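Local structure of filamentation induced by cAMP protein Fic (Desulfovibrio alaskensis, 4RGL) at residues 8-12 / 156-160; 50-54 / 66-70; 127-132 / 144-150; 177-181 / 228-232. The protein belongs to the Fic/DOC family, with a mostly helical Fic core followed by a C-terminal domain of the helix-turn-helix class. All blocks are in the same frame, centred on the assembly; numbering follows the deposited sequence.

How the contacts relate
Contact 1 opens at the very start of the model, where the loop 8-12 lies on helix 150-163, so it closes the longest loop. Nested inside that loop are contact 2, joining the neighbouring helices 42-59 and 66-74, and contact 3, drawing together the two ends of the short hairpin 133-134/142-143. Contact 4 follows in series, joining helix 168-182 to helix 221-234. Contacts 1, 3 and 4 form one cluster: E178 of 177-181 packs on P10, P11 and L157 of contact 1, while P145 of contact 3 reaches the backbone of F181. Contact 2 stands apart, its centre about 33 Å from that of contact 1 and about 27 Å from that of contact 4.

Contact 1 of 4, residues 8-12 / 156-160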
# COMPACT_ATOMS: atom_id res chain seq x y z
N TYR A 8 2.32 -10.11 -32.35
CA TYR A 8 1.99 -10.67 -31.04
C TYR A 8 0.99 -9.78 -30.29
O TYR A 8 1.21 -8.58 -30.15
CB TYR A 8 3.26 -10.88 -30.19
CG TYR A 8 2.98 -10.98 -28.70
CD1 TYR A 8 2.56 -12.17 -28.12
CD2 TYR A 8 3.10 -9.86 -27.87
CE1 TYR A 8 2.27 -12.26 -26.76
CE2 TYR A 8 2.81 -9.94 -26.51
CZ TYR A 8 2.40 -11.14 -25.96
OH TYR A 8 2.13 -11.22 -24.61
N GLN A 9 -0.07 -10.41 -29.72
CA GLN A 9 -1.01 -9.73 -28.83
C GLN A 9 -1.69 -10.75 -27.89
O GLN A 9 -2.13 -11.81 -28.34
CB GLN A 9 -2.07 -8.91 -29.63
CG GLN A 9 -3.00 -9.76 -30.50
CD GLN A 9 -4.28 -9.03 -30.82
OE1 GLN A 9 -5.21 -8.97 -30.01
NE2 GLN A 9 -4.36 -8.47 -32.02
N PRO A 10 -1.77 -10.44 -26.58
CA PRO A 10 -2.43 -11.38 -25.65
C PRO A 10 -3.96 -11.47 -25.89
O PRO A 10 -4.53 -10.65 -26.62
CB PRO A 10 -2.10 -10.79 -24.27
CG PRO A 10 -1.00 -9.78 -24.52
CD PRO A 10 -1.26 -9.26 -25.88
N PRO A 11 -4.67 -12.49 -25.28
CA PRO A 11 -6.12 -12.64 -25.56
C PRO A 11 -6.97 -11.54 -24.90
O PRO A 11 -7.77 -11.82 -24.01
CB PRO A 11 -6.45 -14.02 -24.97
CG PRO A 11 -5.41 -14.23 -23.92
CD PRO A 11 -4.16 -13.59 -24.43
N TYR A 12 -6.83 -10.30 -25.39
CA TYR A 12 -7.58 -9.18 -24.85
C TYR A 12 -8.88 -8.99 -25.63
O TYR A 12 -8.85 -8.60 -26.80
CB TYR A 12 -6.73 -7.90 -24.88
N ASP A 156 8.49 -9.82 -26.12
CA ASP A 156 7.22 -9.53 -26.79
C ASP A 156 6.26 -8.84 -25.84
O ASP A 156 5.67 -7.82 -26.20
CB ASP A 156 6.59 -10.83 -27.33
CG ASP A 156 7.36 -11.48 -28.47
OD1 ASP A 156 8.14 -10.76 -29.15
OD2 ASP A 156 7.12 -12.67 -28.74
N LEU A 157 6.12 -9.38 -24.61
CA LEU A 157 5.21 -8.83 -23.61
C LEU A 157 5.57 -7.37 -23.27
O LEU A 157 4.67 -6.52 -23.19
CB LEU A 157 5.24 -9.70 -22.33
CG LEU A 157 4.28 -9.27 -21.21
CD1 LEU A 157 2.84 -9.22 -21.70
CD2 LEU A 157 4.40 -10.19 -20.02
N LEU A 158 6.87 -7.07 -23.08
CA LEU A 158 7.32 -5.71 -22.74
C LEU A 158 7.19 -4.78 -23.94
O LEU A 158 6.90 -3.60 -23.77
CB LEU A 158 8.76 -5.73 -22.22
CG LEU A 158 8.98 -6.44 -20.89
CD1 LEU A 158 10.43 -6.75 -20.67
CD2 LEU A 158 8.42 -5.62 -19.72
N ASP A 159 7.39 -5.32 -25.17
CA ASP A 159 7.21 -4.53 -26.39
C ASP A 159 5.75 -4.18 -26.57
O ASP A 159 5.42 -3.04 -26.91
CB ASP A 159 7.74 -5.28 -27.62
CG ASP A 159 7.57 -4.51 -28.92
OD1 ASP A 159 8.00 -3.33 -28.98
OD2 ASP A 159 7.05 -5.09 -29.90
N TRP A 160 4.85 -5.15 -26.29
CA TRP A 160 3.41 -4.94 -26.36
C TRP A 160 2.98 -3.85 -25.40
O TRP A 160 2.23 -2.96 -25.78
CB TRP A 160 2.65 -6.25 -26.06
CG TRP A 160 1.18 -6.04 -25.86
CD1 TRP A 160 0.23 -5.93 -26.83
CD2 TRP A 160 0.51 -5.81 -24.61
NE1 TRP A 160 -0.99 -5.64 -26.26
CE2 TRP A 160 -0.85 -5.57 -24.90
CE3 TRP A 160 0.93 -5.80 -23.27
CZ2 TRP A 160 -1.80 -5.34 -23.90
CZ3 TRP A 160 -0.01 -5.54 -22.28
CH2 TRP A 160 -1.35 -5.30 -22.60
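Y8 lays its phenol along helix 150-163 and W160 of that helix offers its indole to P10, so two aromatic rings carry most of the contact. The Y8 ring reaches the helix because its CG stands opposite the backbone N (chi1 159°). Over one face it receives the CB methylene of D156, 3.9 Å from the ring centroid, in a CH-pi contact; the carboxylate beyond CB leads away from the ring. W160 CB meets the edge of the same ring, 3.7 Å from Y8 CE2, and at the far end Y8 OH rests 3.6 Å from L157 CD1. The second CH-pi contact joins P10 and W160: P10 CD stands 3.7 Å above the centroid of the five-membered indole ring, only 11° off its normal. Proline suits this place, since its CD hydrogens are polarised by the neighbouring nitrogen and the rigid ring presents them to the electron-rich indole. I174 of helix 168-182 touches both P10 and W160, so the pair also meets a second helix. The arrangement is a proline-tryptophan CH-pi contact, by which an extended, proline-containing N-terminal arm is laid onto a helix of the Fic core.

Contact 2 of 4, residues 50-54 / 66-70; sequences IRTIQ and LEQVT
Helices 50-54 and 66-70 run across each other, their N-to-C directions 114° apart and their axes 9.5 Å at closest approach, with I50 set against T70 and Q54 against L66. I50 is a branched wedge: CG2, trans to the backbone N, points at the other helix and touches L66 CD1 (3.9 Å) and V69 CG1 (4.0 Å), while CD1 lies 4.0 Å from T70 CG2, the two side chains crossing at about a right angle. L66, at the start of its helix, sends CD1 over the first one, where it meets Q54 CB at 3.8 Å and lies against R51 CA. V69 packs on both I50 and Q54, with CG2 3.6 Å from Q54 CG and CG1 turned to I50 and I53. Q54 behaves as a hydrocarbon here through CB and CG; the bend at chi2 (-77°) carries its amide past L66, and NE2 is bonded to L64 O in the linking loop. The T70 hydroxyl is satisfied within its own helix: OG1 donates to L66 O at 2.7 Å, from 43° out of the carbonyl plane, and that oxygen also accepts T70 N. A91 and F92 of helix 82-95 touch I53, and V88 touches V69. The helices therefore meet through apolar groups, the T70 hydroxyl and Q54 amide nitrogen having partners in helix and linking loop, so the hold should rest on the fit of branched side chains rather than directed bonds.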
# COMPACT_ATOMS: atom_id res chain seq x y z
N ILE A 50 2.65 -0.48 3.73
CA ILE A 50 2.87 -1.60 4.64
C ILE A 50 1.79 -2.69 4.39
O ILE A 50 2.12 -3.88 4.31
CB ILE A 50 2.89 -1.13 6.12
CG1 ILE A 50 4.15 -0.26 6.40
CG2 ILE A 50 2.84 -2.33 7.08
CD1 ILE A 50 4.24 0.34 7.85
N ARG A 51 0.50 -2.27 4.19
CA ARG A 51 -0.60 -3.19 3.89
C ARG A 51 -0.34 -3.94 2.57
O ARG A 51 -0.54 -5.15 2.50
CB ARG A 51 -1.94 -2.45 3.81
CG ARG A 51 -2.46 -1.98 5.17
CD ARG A 51 -3.78 -1.25 5.03
NE ARG A 51 -4.83 -2.12 4.51
CZ ARG A 51 -5.98 -1.67 4.01
NH1 ARG A 51 -6.21 -0.37 3.92
NH2 ARG A 51 -6.89 -2.52 3.56
N THR A 52 0.12 -3.20 1.52
CA THR A 52 0.47 -3.79 0.22
C THR A 52 1.57 -4.88 0.40
O THR A 52 1.42 -6.00 -0.09
CB THR A 52 0.93 -2.68 -0.75
OG1 THR A 52 -0.19 -1.88 -1.11
CG2 THR A 52 1.61 -3.24 -2.00
N ILE A 53 2.65 -4.54 1.12
CA ILE A 53 3.77 -5.44 1.32
C ILE A 53 3.34 -6.67 2.12
O ILE A 53 3.55 -7.80 1.68
CB ILE A 53 4.95 -4.69 2.01
CG1 ILE A 53 5.52 -3.59 1.06
CG2 ILE A 53 6.04 -5.66 2.44
CD1 ILE A 53 6.35 -2.55 1.74
N GLN A 54 2.69 -6.45 3.28
CA GLN A 54 2.26 -7.54 4.15
C GLN A 54 1.34 -8.51 3.38
O GLN A 54 1.58 -9.71 3.41
CB GLN A 54 1.55 -7.00 5.40
CG GLN A 54 1.23 -8.08 6.45
CD GLN A 54 0.03 -8.92 6.08
OE1 GLN A 54 -0.98 -8.42 5.60
NE2 GLN A 54 0.11 -10.20 6.36
N LEU A 66 0.41 -8.04 10.08
CA LEU A 66 0.51 -6.63 9.71
C LEU A 66 1.26 -5.85 10.79
O LEU A 66 2.17 -5.09 10.48
CB LEU A 66 -0.90 -6.02 9.49
CG LEU A 66 -0.93 -4.59 8.92
CD1 LEU A 66 -0.33 -4.54 7.52
CD2 LEU A 66 -2.32 -4.06 8.89
N GLU A 67 0.96 -6.15 12.07
CA GLU A 67 1.64 -5.54 13.22
C GLU A 67 3.17 -5.82 13.16
O GLU A 67 3.97 -4.92 13.43
CB GLU A 67 1.04 -6.08 14.54
CG GLU A 67 1.65 -5.46 15.80
CD GLU A 67 1.12 -6.03 17.11
OE1 GLU A 67 0.01 -6.61 17.11
OE2 GLU A 67 1.80 -5.85 18.15
N GLN A 68 3.56 -7.05 12.76
CA GLN A 68 4.97 -7.44 12.65
C GLN A 68 5.64 -6.72 11.47
O GLN A 68 6.68 -6.09 11.65
CB GLN A 68 5.11 -8.96 12.50
CG GLN A 68 4.77 -9.74 13.76
CD GLN A 68 4.94 -11.22 13.57
OE1 GLN A 68 4.15 -11.88 12.87
NE2 GLN A 68 5.94 -11.80 14.21
N VAL A 69 5.02 -6.79 10.27
CA VAL A 69 5.56 -6.14 9.07
C VAL A 69 5.74 -4.62 9.32
O VAL A 69 6.78 -4.05 8.96
CB VAL A 69 4.67 -6.41 7.83
CG1 VAL A 69 5.10 -5.56 6.64
CG2 VAL A 69 4.67 -7.89 7.47
N THR A 70 4.78 -4.00 10.04
CA THR A 70 4.87 -2.59 10.43
C THR A 70 6.13 -2.36 11.28
O THR A 70 6.92 -1.47 10.97
CB THR A 70 3.60 -2.16 11.19
OG1 THR A 70 2.46 -2.39 10.37
CG2 THR A 70 3.65 -0.70 11.62

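Contact 3 of 4, residues 127-132 / 144-150; sequences YRSGGV and APPADRV
The guanidinium of R128 lies between two valines, V150 CG2 over one face and V132 CG1 over the opposite one, while the carbonyls of P145 and G130 stand at its edge. V150 serves a second flat group: its CG1 sits over a face of the Y127 ring, 4.1 Å from the centroid, so one beta-branched residue fills two roles. This is the base of the beta hairpin 133-134/142-143 of the Fic core. R128 grips P145 O end-on, with NH2 at 2.6 Å and NH1 at 3.0 Å, both in the guanidinium plane, and NH1 donates to G130 O at 2.9 Å. NE bonds H183 O and NH2 bonds I182 O, so the arginine spends its donors on backbone carbonyls and ties the hairpin base to the end of helix 168-182 and to H183, first of the Fic motif's HPF sequence. The chain, extended from CG to NE (chi2 -174°), carries the guanidinium to P145 O. Y127 OH is held by E106. A147 is suitably small, its CB packing against R128 O and S129 O. Past the arginine the hairpin pairing continues: A144 N donates to V132 O at 2.9 Å in a nearly straight bond of 172°.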
# COMPACT_ATOMS: atom_id res chain seq x y z
N TYR A 127 16.57 -13.91 -15.81
CA TYR A 127 15.56 -14.93 -15.99
C TYR A 127 16.11 -16.30 -15.62
O TYR A 127 17.33 -16.50 -15.65
CB TYR A 127 15.02 -14.93 -17.43
CG TYR A 127 14.38 -13.62 -17.84
CD1 TYR A 127 13.52 -12.94 -16.97
CD2 TYR A 127 14.53 -13.12 -19.13
CE1 TYR A 127 12.90 -11.75 -17.35
CE2 TYR A 127 13.91 -11.93 -19.52
CZ TYR A 127 13.09 -11.25 -18.63
OH TYR A 127 12.48 -10.08 -19.01
N ARG A 128 15.23 -17.22 -15.20
CA ARG A 128 15.61 -18.57 -14.79
C ARG A 128 16.32 -19.32 -15.92
O ARG A 128 15.97 -19.16 -17.09
CB ARG A 128 14.37 -19.36 -14.34
CG ARG A 128 13.25 -19.34 -15.35
CD ARG A 128 12.01 -19.98 -14.82
NE ARG A 128 10.87 -19.77 -15.70
CZ ARG A 128 10.54 -20.59 -16.69
NH1 ARG A 128 11.27 -21.67 -16.94
NH2 ARG A 128 9.48 -20.33 -17.45
N SER A 129 17.34 -20.11 -15.57
CA SER A 129 18.08 -20.90 -16.54
C SER A 129 17.41 -22.24 -16.77
O SER A 129 17.70 -22.92 -17.77
CB SER A 129 19.52 -21.11 -16.07
OG SER A 129 19.56 -21.77 -14.82
N GLY A 130 16.51 -22.61 -15.86
CA GLY A 130 15.80 -23.88 -15.93
C GLY A 130 14.31 -23.75 -15.78
O GLY A 130 13.76 -22.64 -15.78
N GLY A 131 13.63 -24.89 -15.69
CA GLY A 131 12.19 -24.94 -15.51
C GLY A 131 11.76 -24.55 -14.12
O GLY A 131 12.58 -24.52 -13.19
N VAL A 132 10.49 -24.21 -13.96
CA VAL A 132 9.94 -23.82 -12.67
C VAL A 132 8.46 -24.22 -12.60
O VAL A 132 7.76 -24.24 -13.62
CB VAL A 132 10.15 -22.29 -12.39
CG1 VAL A 132 9.24 -21.44 -13.28
CG2 VAL A 132 9.93 -21.96 -10.92
N ALA A 144 6.01 -24.23 -15.90
CA ALA A 144 6.01 -23.01 -16.72
C ALA A 144 6.70 -23.27 -18.07
O ALA A 144 7.31 -24.32 -18.26
CB ALA A 144 6.71 -21.88 -15.97
N PRO A 145 6.63 -22.31 -19.04
CA PRO A 145 7.31 -22.54 -20.34
C PRO A 145 8.83 -22.79 -20.17
O PRO A 145 9.44 -22.29 -19.21
CB PRO A 145 7.03 -21.25 -21.11
CG PRO A 145 5.82 -20.66 -20.47
CD PRO A 145 5.91 -21.02 -19.03
N PRO A 146 9.47 -23.55 -21.10
CA PRO A 146 10.92 -23.77 -20.98
C PRO A 146 11.69 -22.46 -20.85
O PRO A 146 11.28 -21.44 -21.41
CB PRO A 146 11.27 -24.50 -22.28
CG PRO A 146 10.01 -25.16 -22.69
CD PRO A 146 8.91 -24.23 -22.29
N ALA A 147 12.82 -22.49 -20.12
CA ALA A 147 13.62 -21.29 -19.83
C ALA A 147 14.10 -20.58 -21.12
O ALA A 147 14.25 -19.36 -21.13
CB ALA A 147 14.80 -21.65 -18.97
N ASP A 148 14.36 -21.36 -22.21
CA ASP A 148 14.86 -20.79 -23.46
C ASP A 148 13.75 -20.01 -24.22
O ASP A 148 14.06 -19.20 -25.10
CB ASP A 148 15.46 -21.89 -24.37
CG ASP A 148 14.54 -23.08 -24.64
OD1 ASP A 148 13.31 -22.93 -24.50
OD2 ASP A 148 15.06 -24.14 -25.07
N ARG A 149 12.46 -20.21 -23.83
CA ARG A 149 11.34 -19.49 -24.46
C ARG A 149 11.12 -18.14 -23.78
O ARG A 149 10.55 -17.22 -24.38
CB ARG A 149 10.04 -20.32 -24.39
CG ARG A 149 10.18 -21.75 -24.91
CD ARG A 149 10.18 -21.84 -26.42
NE ARG A 149 10.32 -23.22 -26.88
CZ ARG A 149 9.30 -24.06 -27.04
NH1 ARG A 149 8.05 -23.65 -26.78
NH2 ARG A 149 9.50 -25.30 -27.44
N VAL A 150 11.52 -18.04 -22.48
CA VAL A 150 11.26 -16.87 -21.63
C VAL A 150 11.78 -15.54 -22.30
O VAL A 150 11.02 -14.58 -22.39
CB VAL A 150 11.87 -17.05 -20.21
CG1 VAL A 150 11.72 -15.78 -19.38
CG2 VAL A 150 11.23 -18.24 -19.50

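Contact 4 of 4, residues 177-181 / 228-232; sequences YEFEF and LAVAD
Y177 OH donates a weak hydrogen bond of 2.9 Å to A231 O, the only hydrogen bond between helices 177-181 and 228-232. The axes are 11.4 Å apart at their nearest and run 84° to each other, a separation bridged by the Y177 ring and by L228. Directed away from its own main-chain nitrogen by a chi1 of 172°, the Y177 ring extends across to the second helix, where CE1 meets A231 CB at 3.6 Å and CD1 meets L228 CD1 at 4.0 Å; alanine lets the phenol come this close to the helix backbone. L228 turns its other branch to E180, and CD2 lies 3.5 Å from E180 OE2, the two side chains approaching from opposite directions. Bent at chi2 (-84°), the glutamate lays CG and its carboxylate against L228 CD2. F181 and D232 cross at about a right angle, with F181 CD1 4.0 Å from D232 OD1. Outside the segments R136 makes salt bridges to both E180 OE1 and D232 OD2. The helix runs into the Fic motif at H183, whose ND1 donates to E180 O. An arginine shared by two carboxylates would lessen the repulsion between E180 and D232, so that acidic residues can flank a mainly apolar seam of Y177, L228 and A231.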
# COMPACT_ATOMS: atom_id res chain seq x y z
N TYR A 177 -1.59 -11.11 -16.06
CA TYR A 177 -2.05 -12.41 -16.54
C TYR A 177 -0.98 -13.09 -17.38
O TYR A 177 -0.71 -14.28 -17.19
CB TYR A 177 -3.34 -12.24 -17.35
CG TYR A 177 -3.79 -13.50 -18.06
CD1 TYR A 177 -4.46 -14.50 -17.37
CD2 TYR A 177 -3.67 -13.62 -19.44
CE1 TYR A 177 -4.95 -15.63 -18.03
CE2 TYR A 177 -4.19 -14.73 -20.12
CZ TYR A 177 -4.82 -15.73 -19.41
OH TYR A 177 -5.29 -16.84 -20.06
N GLU A 178 -0.36 -12.36 -18.30
CA GLU A 178 0.69 -12.91 -19.16
C GLU A 178 1.94 -13.24 -18.35
O GLU A 178 2.50 -14.33 -18.49
CB GLU A 178 1.02 -11.94 -20.29
CG GLU A 178 -0.08 -11.81 -21.33
CD GLU A 178 -0.42 -13.11 -22.04
OE1 GLU A 178 0.51 -13.84 -22.43
OE2 GLU A 178 -1.63 -13.39 -22.21
N PHE A 179 2.36 -12.30 -17.45
CA PHE A 179 3.55 -12.47 -16.61
C PHE A 179 3.42 -13.72 -15.72
O PHE A 179 4.39 -14.45 -15.57
CB PHE A 179 3.77 -11.22 -15.73
CG PHE A 179 5.06 -11.22 -14.95
CD1 PHE A 179 5.13 -11.82 -13.69
CD2 PHE A 179 6.19 -10.59 -15.44
CE1 PHE A 179 6.33 -11.85 -12.98
CE2 PHE A 179 7.39 -10.60 -14.71
CZ PHE A 179 7.45 -11.23 -13.48
N GLU A 180 2.23 -13.95 -15.14
CA GLU A 180 1.99 -15.10 -14.27
C GLU A 180 2.12 -16.42 -15.06
O GLU A 180 2.62 -17.41 -14.52
CB GLU A 180 0.60 -15.00 -13.60
CG GLU A 180 0.43 -15.89 -12.37
CD GLU A 180 0.03 -17.34 -12.62
OE1 GLU A 180 -0.27 -17.68 -13.79
OE2 GLU A 180 -0.08 -18.10 -11.64
N PHE A 181 1.68 -16.42 -16.34
CA PHE A 181 1.77 -17.60 -17.19
C PHE A 181 3.23 -17.94 -17.51
O PHE A 181 3.59 -19.12 -17.59
CB PHE A 181 0.97 -17.39 -18.49
CG PHE A 181 1.22 -18.45 -19.54
CD1 PHE A 181 0.57 -19.68 -19.48
CD2 PHE A 181 2.11 -18.23 -20.59
CE1 PHE A 181 0.81 -20.67 -20.44
CE2 PHE A 181 2.36 -19.22 -21.54
CZ PHE A 181 1.70 -20.43 -21.47
N LEU A 228 -7.92 -17.18 -12.21
CA LEU A 228 -6.65 -17.20 -12.92
C LEU A 228 -6.43 -18.55 -13.63
O LEU A 228 -5.91 -18.58 -14.76
CB LEU A 228 -5.50 -16.92 -11.93
CG LEU A 228 -4.11 -16.80 -12.51
CD1 LEU A 228 -4.05 -15.75 -13.62
CD2 LEU A 228 -3.12 -16.46 -11.43
N ALA A 229 -6.87 -19.67 -12.99
CA ALA A 229 -6.74 -21.01 -13.58
C ALA A 229 -7.78 -21.23 -14.68
O ALA A 229 -7.46 -21.84 -15.70
CB ALA A 229 -6.90 -22.07 -12.50
N VAL A 230 -9.05 -20.76 -14.46
CA VAL A 230 -10.12 -20.88 -15.46
C VAL A 230 -9.76 -20.07 -16.70
O VAL A 230 -9.90 -20.57 -17.82
CB VAL A 230 -11.48 -20.43 -14.88
N ALA A 231 -9.20 -18.85 -16.50
CA ALA A 231 -8.72 -18.00 -17.60
C ALA A 231 -7.56 -18.67 -18.34
O ALA A 231 -7.49 -18.59 -19.57
CB ALA A 231 -8.29 -16.64 -17.05
N ASP A 232 -6.68 -19.37 -17.60
CA ASP A 232 -5.56 -20.12 -18.18
C ASP A 232 -6.08 -21.33 -19.01
O ASP A 232 -5.59 -21.58 -20.11
CB ASP A 232 -4.60 -20.61 -17.06
CG ASP A 232 -3.50 -21.54 -17.53
OD1 ASP A 232 -2.94 -21.30 -18.61
OD2 ASP A 232 -3.15 -22.46 -16.77